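Local coordinates for putative esterase (Bacteroides intestinalis DSM 17393, PDB 5VOL), which acts as a ferulic acid esterase of carbohydrate esterase family 1, probably releasing ester-linked ferulate from arabinoxylan, at residues I183-L186 / T187-V190; G90-I93 / H94-W97; G144-N147 / Y148-H152. All coordinates share one frame; numbering follows the deposited sequence.

Along the chain the three contacts follow in series; none nests in or crosses another. Contact 2 (90-97) comes first, closing a tight turn in the loop between strand 83-87 of the main sheet and the short strand 102-103. Contact 3 (144-152) spans the C-terminal part of helix 140-151, the connection from strand 133-138 to strand 158-162, and the first residue beyond it. Contact 1 (183-190) lies on helix 182-192, beyond the last of these strands. Contacts 1 and 2 meet in space: Ile185 packs on Trp97, and Ile183 comes up to Ile93, so the loop lies against the helix. Contact 3 touches neither, its nearest atoms being about 7 Å from contact 1.

Contact 1. Residues I183-L186 / T187-V190. With IPA (isopropyl alcohol), chain R.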
# COMPACT_ATOMS: atom_id res chain seq x y z
N ILE C 183 -18.21 -5.67 -34.79
CA ILE C 183 -16.88 -5.84 -34.17
C ILE C 183 -15.80 -5.33 -35.12
O ILE C 183 -14.87 -4.63 -34.70
CB ILE C 183 -16.61 -7.31 -33.76
CG1 ILE C 183 -15.32 -7.42 -32.93
CG2 ILE C 183 -16.54 -8.25 -34.98
CD1 ILE C 183 -15.28 -6.50 -31.72
N ALA C 184 -15.95 -5.60 -36.42
CA ALA C 184 -15.04 -5.05 -37.44
C ALA C 184 -15.10 -3.54 -37.49
O ALA C 184 -14.09 -2.89 -37.71
CB ALA C 184 -15.36 -5.62 -38.83
N ILE C 185 -16.29 -2.99 -37.32
CA ILE C 185 -16.45 -1.55 -37.37
C ILE C 185 -15.73 -0.91 -36.16
O ILE C 185 -15.03 0.09 -36.29
CB ILE C 185 -17.94 -1.16 -37.40
CG1 ILE C 185 -18.59 -1.71 -38.69
CG2 ILE C 185 -18.10 0.32 -37.33
CD1 ILE C 185 -20.10 -1.49 -38.80
N LEU C 186 -15.91 -1.52 -34.99
CA LEU C 186 -15.22 -1.06 -33.78
C LEU C 186 -13.72 -1.11 -33.98
O LEU C 186 -13.00 -0.16 -33.65
CB LEU C 186 -15.62 -1.89 -32.57
CG LEU C 186 -14.76 -1.69 -31.31
CD1 LEU C 186 -14.81 -0.22 -30.89
CD2 LEU C 186 -15.19 -2.61 -30.18
N THR C 187 -13.24 -2.21 -34.54
CA THR C 187 -11.82 -2.42 -34.75
C THR C 187 -11.23 -1.30 -35.59
O THR C 187 -10.23 -0.69 -35.21
CB THR C 187 -11.55 -3.79 -35.37
OG1 THR C 187 -11.96 -4.80 -34.45
CG2 THR C 187 -10.07 -3.98 -35.66
N ARG C 188 -11.87 -0.99 -36.72
CA ARG C 188 -11.41 0.11 -37.56
C ARG C 188 -11.43 1.44 -36.82
O ARG C 188 -10.51 2.24 -36.98
CB ARG C 188 -12.27 0.23 -38.83
CG ARG C 188 -12.17 -0.97 -39.77
CD ARG C 188 -12.69 -0.61 -41.18
NE ARG C 188 -14.09 -0.16 -41.20
CZ ARG C 188 -15.14 -0.97 -41.32
NH1 ARG C 188 -14.97 -2.29 -41.41
NH2 ARG C 188 -16.36 -0.47 -41.34
N SER C 189 -12.47 1.67 -36.04
CA SER C 189 -12.63 2.92 -35.28
C SER C 189 -11.49 3.11 -34.26
O SER C 189 -11.00 4.22 -34.07
CB SER C 189 -13.98 2.93 -34.55
OG SER C 189 -14.18 4.15 -33.84
N VAL C 190 -11.07 2.02 -33.63
CA VAL C 190 -10.00 2.06 -32.64
C VAL C 190 -8.68 2.37 -33.31
O VAL C 190 -7.89 3.16 -32.81
CB VAL C 190 -9.91 0.73 -31.87
CG1 VAL C 190 -8.63 0.66 -31.02
CG2 VAL C 190 -11.14 0.58 -31.00
C1 IPA R . -9.80 -5.92 -29.43
C2 IPA R . -10.83 -5.59 -30.52
C3 IPA R . -11.15 -4.09 -30.60
O2 IPA R . -10.33 -5.97 -31.78
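From Ile183 to Val190 the backbone is a regular alpha-helix, in which the N-H groups of Thr187, Arg188, Ser189 and Val190 bond to the carbonyl oxygens of Ile183, Ala184, Ile185 and Leu186 respectively. These two turns belong to helix 182-192 of the alpha/beta-hydrolase fold, and the side chains here meet along its surface.

Thr187 makes the distinctive polar contact. Its OG1 stands beside its own backbone N (chi1 -64°), which aims the hydroxyl back up the helix, and it donates to Ile183 O at 2.9 Å. Thr187 N also bonds to Ile183 O at 2.9 Å, but the two donors come from opposite faces of the carbonyl plane, the hydroxyl lying well above it. A threonine suits this partly exposed site because the helix itself satisfies its hydroxyl, which in turn accepts a weak bond from O2 of an isopropyl alcohol, probably from the crystallisation liquor, 3.3 Å from Thr187 OG1.

Arg188 also folds back along the helix. Its chain bends at chi3 (-59°), carrying the guanidinium over the preceding turn: CG passes 3.4 Å from Ala184 O, NH2 lies 3.7 Å from Ile185 CG1, and Ile185 CA sits above one face of the flat group, toward its rim. The aliphatic arm runs past the carbonyl oxygens of the preceding turn, while NH1 is hydrogen-bonded to Pro179 O.

Ile185 and Ser189 turn to a neighbouring part of the fold, touching Met103 of the short strand 102-103; the small serine is consistent with close packing there. On another side the branched apolar ends of Leu186 and Val190 suit their burial, crossing at a slant with Leu186 CD1 3.8 Å from Val190 CG2.

Contact 2. Residues G90-I93 / H94-W97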
# COMPACT_ATOMS: atom_id res chain seq x y z
N GLY C 90 -22.02 -0.94 -24.53
CA GLY C 90 -21.62 -2.30 -24.83
C GLY C 90 -22.72 -3.35 -24.87
O GLY C 90 -23.85 -3.07 -25.27
N GLY C 91 -22.36 -4.56 -24.46
CA GLY C 91 -23.20 -5.74 -24.59
C GLY C 91 -22.50 -6.78 -25.45
O GLY C 91 -21.35 -6.59 -25.85
N ASN C 92 -23.19 -7.89 -25.72
CA ASN C 92 -22.66 -8.95 -26.60
C ASN C 92 -22.15 -8.37 -27.92
O ASN C 92 -22.89 -7.73 -28.65
CB ASN C 92 -23.73 -10.01 -26.85
CG ASN C 92 -23.20 -11.22 -27.62
OD1 ASN C 92 -22.59 -11.09 -28.68
ND2 ASN C 92 -23.43 -12.41 -27.08
N ILE C 93 -20.88 -8.60 -28.23
CA ILE C 93 -20.27 -7.91 -29.35
C ILE C 93 -20.80 -8.38 -30.70
O ILE C 93 -20.60 -7.72 -31.72
CB ILE C 93 -18.73 -8.07 -29.35
CG1 ILE C 93 -18.34 -9.54 -29.44
CG2 ILE C 93 -18.13 -7.41 -28.09
CD1 ILE C 93 -16.86 -9.76 -29.68
N HIS C 94 -21.49 -9.52 -30.72
CA HIS C 94 -22.06 -10.03 -31.97
C HIS C 94 -23.47 -9.49 -32.19
O HIS C 94 -23.99 -9.56 -33.30
CB HIS C 94 -22.05 -11.56 -31.99
CG HIS C 94 -20.71 -12.17 -31.70
ND1 HIS C 94 -19.64 -12.05 -32.57
CD2 HIS C 94 -20.25 -12.87 -30.64
CE1 HIS C 94 -18.59 -12.66 -32.05
NE2 HIS C 94 -18.93 -13.17 -30.88
N LEU C 95 -24.08 -8.95 -31.15
CA LEU C 95 -25.45 -8.46 -31.22
C LEU C 95 -25.55 -6.95 -31.07
O LEU C 95 -26.38 -6.31 -31.71
CB LEU C 95 -26.33 -9.12 -30.15
CG LEU C 95 -26.38 -10.64 -30.01
CD1 LEU C 95 -27.43 -11.02 -28.98
CD2 LEU C 95 -26.69 -11.28 -31.33
N GLU C 96 -24.71 -6.40 -30.19
CA GLU C 96 -24.83 -5.01 -29.74
C GLU C 96 -23.63 -4.15 -30.13
O GLU C 96 -22.51 -4.62 -30.21
CB GLU C 96 -24.99 -4.96 -28.21
CG GLU C 96 -26.12 -5.81 -27.66
CD GLU C 96 -27.48 -5.38 -28.18
OE1 GLU C 96 -27.64 -4.21 -28.60
OE2 GLU C 96 -28.41 -6.22 -28.17
N TRP C 97 -23.89 -2.87 -30.36
CA TRP C 97 -22.82 -1.92 -30.63
C TRP C 97 -21.91 -1.71 -29.41
O TRP C 97 -22.38 -1.32 -28.34
CB TRP C 97 -23.40 -0.59 -31.04
CG TRP C 97 -23.98 -0.56 -32.42
CD1 TRP C 97 -25.30 -0.61 -32.76
CD2 TRP C 97 -23.26 -0.45 -33.65
NE1 TRP C 97 -25.45 -0.54 -34.12
CE2 TRP C 97 -24.21 -0.43 -34.69
CE3 TRP C 97 -21.90 -0.36 -33.97
CZ2 TRP C 97 -23.85 -0.33 -36.03
CZ3 TRP C 97 -21.54 -0.26 -35.30
CH2 TRP C 97 -22.51 -0.24 -36.31
O HOH W 1 -24.67 -1.05 -26.94
O HOH W 2 -19.47 -5.18 -30.97
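Ile93 lies over one face of the His94 imidazole: its CG1 is 3.9 Å from the ring centroid and 8° off the ring normal, a CH-pi contact. Asn92 OD1 approaches the same ring obliquely, with the amide and imidazole planes 59° apart. The site is an Asx turn superposed on a type I beta turn, both starting at Asn92, in the loop between strands 83-87 and 102-103. Ile93 CG1 is placed between its own backbone N and carbonyl carbon (chi1 60°), which lets it run side by side with the histidine.

Asparagine suits the head of the turn because its short amide reaches forward two residues. Asn92 OD1 accepts from His94 N at 2.8 Å, in the plane of the amide carbonyl. The main-chain oxygen of Asn92 takes two more donors: Leu95 N at 3.0 Å from well above the carbonyl plane, and Glu96 N at 2.7 Å almost straight on. Three N-H groups are thus gathered by one residue. Leu95 CG rests 4.0 Å from Asn92 CG.

Gly91 has a positive phi, a backbone shape that suits glycine, and its bare CA faces Glu96 CB at 4.1 Å. Where the two ends of the turn come together, Gly90 and Trp97 share a water that donates to both carbonyl oxygens, 2.7 Å from Gly90 O and from Trp97 O.

Contact 3. Residues G144-N147 / Y148-H152; sequences GATN and YGQRH
Helix 140-151, which follows the probable nucleophile elbow, carries near its C-terminal end a polar cluster of the buried Asn147 and Gln150 with Arg151. Asn147 CG stands anti to the backbone N (chi1 -165°), sending the amide along the helix toward the next turn. There OD1 is gripped side-on by the arginine: Arg151 NE lies 2.8 Å and Arg151 NH2 2.7 Å from Asn147 OD1, both above the same face of its carbonyl plane, while OD1 itself sits in the guanidinium plane. The other end of the amide is used too, Asn147 ND2 donating to Gln150 OE1 at 3.0 Å in a nearly straight bond (166°), although the two amide planes stand 79° apart. An asparagine fits here because it both accepts and donates.

The helix is the crossover of a beta-alpha-beta unit of the alpha/beta-hydrolase fold, linking strands 133-138 and 158-162. Outside it, Glu109 makes a salt bridge with Arg151 NH1, and Gln150 NE2 bonds to Cys195 O. Thr146 CG2 packs 4.0 Å from Gln150 CD. Tyr148 lays its ring root close to the previous turn, CG 3.3 Å from Gly144 O, and its hydroxyl bonds to Tyr100 O.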
# COMPACT_ATOMS: atom_id res chain seq x y z
N GLY C 144 -11.42 4.89 -24.77
CA GLY C 144 -12.44 5.91 -24.91
C GLY C 144 -12.12 7.14 -24.07
O GLY C 144 -12.19 8.28 -24.54
N ALA C 145 -11.78 6.91 -22.81
CA ALA C 145 -11.45 7.99 -21.90
C ALA C 145 -10.27 8.81 -22.41
O ALA C 145 -10.30 10.02 -22.45
CB ALA C 145 -11.16 7.42 -20.50
N THR C 146 -9.23 8.12 -22.83
CA THR C 146 -8.00 8.76 -23.27
C THR C 146 -8.22 9.59 -24.54
O THR C 146 -7.81 10.75 -24.60
CB THR C 146 -6.90 7.71 -23.51
OG1 THR C 146 -6.59 7.06 -22.27
CG2 THR C 146 -5.65 8.34 -24.05
N ASN C 147 -8.88 9.02 -25.55
CA ASN C 147 -9.07 9.75 -26.81
C ASN C 147 -10.07 10.89 -26.65
O ASN C 147 -9.93 11.93 -27.29
CB ASN C 147 -9.50 8.79 -27.94
CG ASN C 147 -9.34 9.42 -29.33
OD1 ASN C 147 -10.27 9.40 -30.13
ND2 ASN C 147 -8.16 9.99 -29.62
N TYR C 148 -11.06 10.74 -25.78
CA TYR C 148 -11.95 11.85 -25.45
C TYR C 148 -11.15 13.00 -24.85
O TYR C 148 -11.38 14.18 -25.16
CB TYR C 148 -13.04 11.43 -24.46
CG TYR C 148 -14.28 10.76 -25.02
CD1 TYR C 148 -14.33 10.30 -26.33
CD2 TYR C 148 -15.41 10.60 -24.22
CE1 TYR C 148 -15.51 9.68 -26.83
CE2 TYR C 148 -16.56 9.99 -24.70
CZ TYR C 148 -16.62 9.54 -26.00
OH TYR C 148 -17.79 8.93 -26.43
N GLY C 149 -10.23 12.65 -23.95
CA GLY C 149 -9.41 13.66 -23.31
C GLY C 149 -8.49 14.32 -24.31
O GLY C 149 -8.19 15.50 -24.22
N GLN C 150 -8.04 13.53 -25.29
CA GLN C 150 -7.15 14.02 -26.32
C GLN C 150 -7.86 14.99 -27.27
O GLN C 150 -7.33 16.05 -27.62
CB GLN C 150 -6.56 12.84 -27.09
CG GLN C 150 -5.50 12.03 -26.33
CD GLN C 150 -4.98 10.85 -27.14
OE1 GLN C 150 -5.74 10.24 -27.90
NE2 GLN C 150 -3.69 10.53 -26.99
N ARG C 151 -9.07 14.64 -27.70
CA ARG C 151 -9.77 15.46 -28.69
C ARG C 151 -10.74 16.45 -28.05
O ARG C 151 -11.23 17.36 -28.72
CB ARG C 151 -10.50 14.55 -29.71
CG ARG C 151 -9.56 13.91 -30.75
CD ARG C 151 -10.27 13.06 -31.82
NE ARG C 151 -10.90 11.87 -31.25
CZ ARG C 151 -12.19 11.80 -30.93
NH1 ARG C 151 -12.98 12.84 -31.16
NH2 ARG C 151 -12.68 10.69 -30.40
N HIS C 152 -11.00 16.31 -26.75
CA HIS C 152 -11.87 17.25 -26.05
C HIS C 152 -11.22 17.80 -24.78
O HIS C 152 -11.85 17.85 -23.72
CB HIS C 152 -13.19 16.59 -25.69
CG HIS C 152 -13.97 16.12 -26.88
ND1 HIS C 152 -14.81 16.96 -27.59
CD2 HIS C 152 -14.02 14.92 -27.50
CE1 HIS C 152 -15.35 16.28 -28.59
NE2 HIS C 152 -14.90 15.05 -28.56